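Local atomic coordinates of tailspike protein (Acinetobacter phage vB_ApiP_P1, PDB entry 6E1R), a protein that probably recognises and cleaves the capsular polysaccharide of its Acinetobacter host as the trimeric tailspike of the phage. Residues 101-114 and 123-135. Sequence-based numbering, arbitrary orientation.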
loop_
_atom_site.group_PDB
_atom_site.type_symbol
_atom_site.label_atom_id
_atom_site.label_comp_id
_atom_site.label_asym_id
_atom_site.label_seq_id
_atom_site.Cartn_x
_atom_site.Cartn_y
_atom_site.Cartn_z
ATOM N N VAL A 101 21.254 15.359 27.135
ATOM C CA VAL A 101 21.207 15.516 25.682
ATOM C C VAL A 101 22.516 16.098 25.167
ATOM O O VAL A 101 23.035 15.672 24.127
ATOM C CB VAL A 101 20.007 16.392 25.270
ATOM C CG1 VAL A 101 19.758 16.282 23.778
ATOM C CG2 VAL A 101 18.760 16.013 26.050
ATOM N N ASN A 102 23.065 17.087 25.877
ATOM C CA ASN A 102 24.337 17.676 25.469
ATOM C C ASN A 102 25.474 16.663 25.542
ATOM O O ASN A 102 26.356 16.653 24.676
ATOM C CB ASN A 102 24.658 18.894 26.337
ATOM C CG ASN A 102 23.781 20.091 26.016
ATOM O OD1 ASN A 102 23.586 20.437 24.851
ATOM N ND2 ASN A 102 23.254 20.735 27.050
ATOM N N THR A 103 25.467 15.797 26.558
ATOM C CA THR A 103 26.546 14.825 26.709
ATOM C C THR A 103 26.418 13.690 25.702
ATOM O O THR A 103 27.396 13.324 25.041
ATOM C CB THR A 103 26.567 14.272 28.137
ATOM O OG1 THR A 103 26.795 15.342 29.064
ATOM C CG2 THR A 103 27.664 13.231 28.292
ATOM N N ALA A 104 25.216 13.124 25.567
ATOM C CA ALA A 104 25.028 11.993 24.665
ATOM C C ALA A 104 25.310 12.381 23.218
ATOM O O ALA A 104 25.907 11.603 22.465
ATOM C CB ALA A 104 23.612 11.436 24.807
ATOM N N THR A 105 24.895 13.583 22.812
ATOM C CA THR A 105 25.119 14.007 21.433
ATOM C C THR A 105 26.581 14.358 21.191
ATOM O O THR A 105 27.135 14.029 20.135
ATOM C CB THR A 105 24.215 15.192 21.088
ATOM O OG1 THR A 105 24.356 16.214 22.081
ATOM C CG2 THR A 105 22.759 14.750 21.017
ATOM N N SER A 106 27.225 15.024 22.152
ATOM C CA SER A 106 28.636 15.355 21.989
ATOM C C SER A 106 29.507 14.108 22.038
ATOM O O SER A 106 30.584 14.079 21.431
ATOM C CB SER A 106 29.077 16.354 23.058
ATOM O OG SER A 106 28.850 15.841 24.360
ATOM N N LEU A 107 29.057 13.071 22.741
ATOM C CA LEU A 107 29.784 11.813 22.825
ATOM C C LEU A 107 29.395 10.837 21.723
ATOM O O LEU A 107 30.015 9.772 21.617
ATOM C CB LEU A 107 29.545 11.159 24.191
ATOM C CG LEU A 107 30.391 11.674 25.358
ATOM C CD1 LEU A 107 30.030 10.941 26.638
ATOM C CD2 LEU A 107 31.874 11.538 25.059
ATOM N N LYS A 108 28.392 11.178 20.909
ATOM C CA LYS A 108 27.923 10.336 19.808
ATOM C C LYS A 108 27.523 8.950 20.313
ATOM O O LYS A 108 28.008 7.923 19.834
ATOM C CB LYS A 108 28.980 10.228 18.705
ATOM C CG LYS A 108 29.310 11.530 17.993
ATOM C CD LYS A 108 30.304 11.282 16.866
ATOM C CE LYS A 108 30.985 12.564 16.411
ATOM N NZ LYS A 108 30.074 13.735 16.440
ATOM N N ARG A 109 26.627 8.927 21.295
ATOM C CA ARG A 109 26.150 7.669 21.849
ATOM C C ARG A 109 24.719 7.845 22.330
ATOM O O ARG A 109 24.274 8.959 22.618
ATOM C CB ARG A 109 27.054 7.182 22.988
ATOM C CG ARG A 109 27.087 8.096 24.202
ATOM C CD ARG A 109 28.131 7.630 25.205
ATOM N NE ARG A 109 27.903 6.253 25.636
ATOM C CZ ARG A 109 28.816 5.500 26.242
ATOM N NH1 ARG A 109 30.025 5.987 26.484
ATOM N NH2 ARG A 109 28.522 4.257 26.600
ATOM N N LYS A 110 24.001 6.728 22.408
ATOM C CA LYS A 110 22.588 6.776 22.749
ATOM C C LYS A 110 22.391 7.141 24.216
ATOM O O LYS A 110 23.246 6.888 25.068
ATOM C CB LYS A 110 21.910 5.438 22.450
ATOM C CG LYS A 110 22.274 4.303 23.391
ATOM C CD LYS A 110 21.510 3.044 23.012
ATOM C CE LYS A 110 21.675 1.945 24.045
ATOM N NZ LYS A 110 20.837 0.760 23.711
ATOM N N LEU A 111 21.245 7.750 24.499
ATOM C CA LEU A 111 20.851 8.122 25.848
ATOM C C LEU A 111 19.684 7.249 26.291
ATOM O O LEU A 111 18.780 6.959 25.502
ATOM C CB LEU A 111 20.459 9.599 25.917
ATOM C CG LEU A 111 19.982 10.124 27.271
ATOM C CD1 LEU A 111 21.081 10.009 28.318
ATOM C CD2 LEU A 111 19.497 11.557 27.141
ATOM N N VAL A 112 19.712 6.824 27.549
ATOM C CA VAL A 112 18.702 5.929 28.101
ATOM C C VAL A 112 18.080 6.599 29.317
ATOM O O VAL A 112 18.795 7.043 30.223
ATOM C CB VAL A 112 19.299 4.562 28.481
ATOM C CG1 VAL A 112 18.270 3.718 29.216
ATOM C CG2 VAL A 112 19.802 3.841 27.241
ATOM N N VAL A 113 16.754 6.660 29.340
ATOM C CA VAL A 113 16.006 7.196 30.469
ATOM C C VAL A 113 15.596 6.009 31.331
ATOM O O VAL A 113 14.769 5.188 30.922
ATOM C CB VAL A 113 14.787 8.008 30.011
ATOM C CG1 VAL A 113 14.173 8.752 31.186
ATOM C CG2 VAL A 113 15.180 8.975 28.908
ATOM N N ASP A 114 16.173 5.918 32.527
ATOM C CA ASP A 114 15.994 4.757 33.387
ATOM C C ASP A 114 14.940 4.957 34.469
ATOM O O ASP A 114 14.582 3.987 35.145
ATOM C CB ASP A 114 17.335 4.363 34.019
ATOM C CG ASP A 114 18.095 5.552 34.564
ATOM O OD1 ASP A 114 17.827 6.687 34.115
ATOM O OD2 ASP A 114 18.975 5.349 35.429
ATOM N N THR A 123 13.985 21.518 26.958
ATOM C CA THR A 123 15.289 20.994 26.573
ATOM C C THR A 123 15.408 21.055 25.059
ATOM O O THR A 123 14.660 20.374 24.349
ATOM C CB THR A 123 15.475 19.556 27.066
ATOM O OG1 THR A 123 14.708 19.348 28.260
ATOM C CG2 THR A 123 16.933 19.268 27.329
ATOM N N GLU A 124 16.340 21.866 24.569
ATOM C CA GLU A 124 16.514 22.001 23.130
ATOM C C GLU A 124 17.026 20.695 22.539
ATOM O O GLU A 124 17.931 20.057 23.084
ATOM C CB GLU A 124 17.474 23.148 22.815
ATOM C CG GLU A 124 16.909 24.520 23.152
ATOM C CD GLU A 124 17.720 25.653 22.556
ATOM O OE1 GLU A 124 18.832 25.390 22.051
ATOM O OE2 GLU A 124 17.248 26.808 22.594
ATOM N N LEU A 125 16.441 20.300 21.412
ATOM C CA LEU A 125 16.765 19.026 20.776
ATOM C C LEU A 125 18.072 19.197 20.014
ATOM O O LEU A 125 18.106 19.807 18.940
ATOM C CB LEU A 125 15.623 18.583 19.866
ATOM C CG LEU A 125 15.610 17.180 19.246
ATOM C CD1 LEU A 125 14.186 16.816 18.862
ATOM C CD2 LEU A 125 16.519 17.056 18.034
ATOM N N ASP A 126 19.156 18.667 20.571
ATOM C CA ASP A 126 20.425 18.645 19.861
ATOM C C ASP A 126 20.364 17.665 18.698
ATOM O O ASP A 126 19.633 16.671 18.728
ATOM C CB ASP A 126 21.565 18.256 20.801
ATOM C CG ASP A 126 21.830 19.301 21.861
ATOM O OD1 ASP A 126 21.430 20.469 21.664
ATOM O OD2 ASP A 126 22.441 18.954 22.891
ATOM N N ALA A 127 21.142 17.956 17.660
ATOM C CA ALA A 127 21.145 17.106 16.481
ATOM C C ALA A 127 21.674 15.718 16.826
ATOM O O ALA A 127 22.489 15.547 17.737
ATOM C CB ALA A 127 21.994 17.734 15.375
ATOM N N THR A 128 21.189 14.720 16.086
ATOM C CA THR A 128 21.620 13.325 16.194
ATOM C C THR A 128 21.333 12.720 17.565
ATOM O O THR A 128 21.984 11.749 17.963
ATOM C CB THR A 128 23.106 13.163 15.851
ATOM O OG1 THR A 128 23.906 13.783 16.866
ATOM C CG2 THR A 128 23.409 13.798 14.503
ATOM N N LEU A 129 20.365 13.260 18.302
ATOM C CA LEU A 129 20.017 12.696 19.600
ATOM C C LEU A 129 19.282 11.374 19.423
ATOM O O LEU A 129 18.246 11.314 18.754
ATOM C CB LEU A 129 19.149 13.665 20.397
ATOM C CG LEU A 129 18.543 13.018 21.650
ATOM C CD1 LEU A 129 19.618 12.686 22.681
ATOM C CD2 LEU A 129 17.443 13.877 22.258
ATOM N N ARG A 130 19.812 10.316 20.029
ATOM C CA ARG A 130 19.124 9.033 20.121
ATOM C C ARG A 130 18.845 8.765 21.594
ATOM O O ARG A 130 19.772 8.514 22.371
ATOM C CB ARG A 130 19.955 7.914 19.496
ATOM C CG ARG A 130 19.375 6.526 19.695
ATOM C CD ARG A 130 20.296 5.466 19.123
ATOM N NE ARG A 130 19.903 4.120 19.528
ATOM C CZ ARG A 130 20.660 3.042 19.355
ATOM N NH1 ARG A 130 21.848 3.151 18.777
ATOM N NH2 ARG A 130 20.226 1.854 19.753
ATOM N N ILE A 131 17.572 8.824 21.976
ATOM C CA ILE A 131 17.154 8.669 23.363
ATOM C C ILE A 131 16.088 7.584 23.424
ATOM O O ILE A 131 15.148 7.584 22.621
ATOM C CB ILE A 131 16.639 9.999 23.950
ATOM C CG1 ILE A 131 16.083 9.799 25.360
ATOM C CG2 ILE A 131 15.603 10.640 23.031
ATOM C CD1 ILE A 131 15.648 11.089 26.020
ATOM N N GLU A 132 16.243 6.652 24.361
ATOM C CA GLU A 132 15.357 5.504 24.484
ATOM C C GLU A 132 14.912 5.346 25.932
ATOM O O GLU A 132 15.486 5.933 26.854
ATOM C CB GLU A 132 16.041 4.220 23.990
ATOM C CG GLU A 132 16.549 4.296 22.558
ATOM C CD GLU A 132 17.270 3.035 22.122
ATOM O OE1 GLU A 132 17.917 2.393 22.976
ATOM O OE2 GLU A 132 17.197 2.688 20.924
ATOM N N GLY A 133 13.873 4.540 26.123
ATOM C CA GLY A 133 13.364 4.254 27.449
ATOM C C GLY A 133 13.239 2.762 27.674
ATOM O O GLY A 133 12.934 1.997 26.760
ATOM N N ASP A 134 13.485 2.353 28.922
ATOM C CA ASP A 134 13.455 0.945 29.301
ATOM C C ASP A 134 12.218 0.583 30.119
ATOM O O ASP A 134 12.227 -0.421 30.836
ATOM C CB ASP A 134 14.720 0.575 30.077
ATOM C CG ASP A 134 14.985 1.503 31.252
ATOM O OD1 ASP A 134 14.086 2.292 31.614
ATOM O OD2 ASP A 134 16.094 1.433 31.823
ATOM N N GLY A 135 11.156 1.379 30.025
ATOM C CA GLY A 135 9.957 1.129 30.803
ATOM C C GLY A 135 9.144 -0.055 30.322
ATOM O O GLY A 135 9.648 -0.914 29.591
HETATM O O HOH W 1 22.988 10.670 20.763
#
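Leu111 pairs with Ile131 in parallel strands 111-113 and 129-133, whose axes are 28° apart. Three backbone bonds fix the register: Leu111 N to Arg130 O (2.7 Å), Glu132 N to Leu111 O (2.8 Å) and Val113 N to Glu132 O (2.9 Å).

Apolar side chains of Leu111, Val113 and Ile131 share one face of the sheet. Leu111 and Ile131 run alongside each other in the same direction, and Ile131 CD1 also reaches Val113 CG2 at 3.6 Å. At the helical end of 101-114, Val101 meets Leu129 nearly crosswise, CG1 sitting 3.7 Å from Leu129 CD2, while Thr105 CG2 rests against the backbone of Leu129.

Charge gathers on the face of Glu132. Lys110, stretched out past CG, lays CD over one face of the Arg130 guanidinium, 3.6 Å off its plane and nearer the margin than the centre. Its NZ makes a weak salt bridge to Glu132 OE1. Arg130 NE and NH2 donate weakly to Glu132 OE2, which lies in plane at the guanidinium edge and pairs with Lys168 of a second subunit; Arg130 NH1 hydrogen-bonds to Gly133 O of that subunit.

Stacked parallel strands, capped near the N-terminal end by helix 94-106, are characteristic of the right-handed beta-helix of trimeric phage tailspikes.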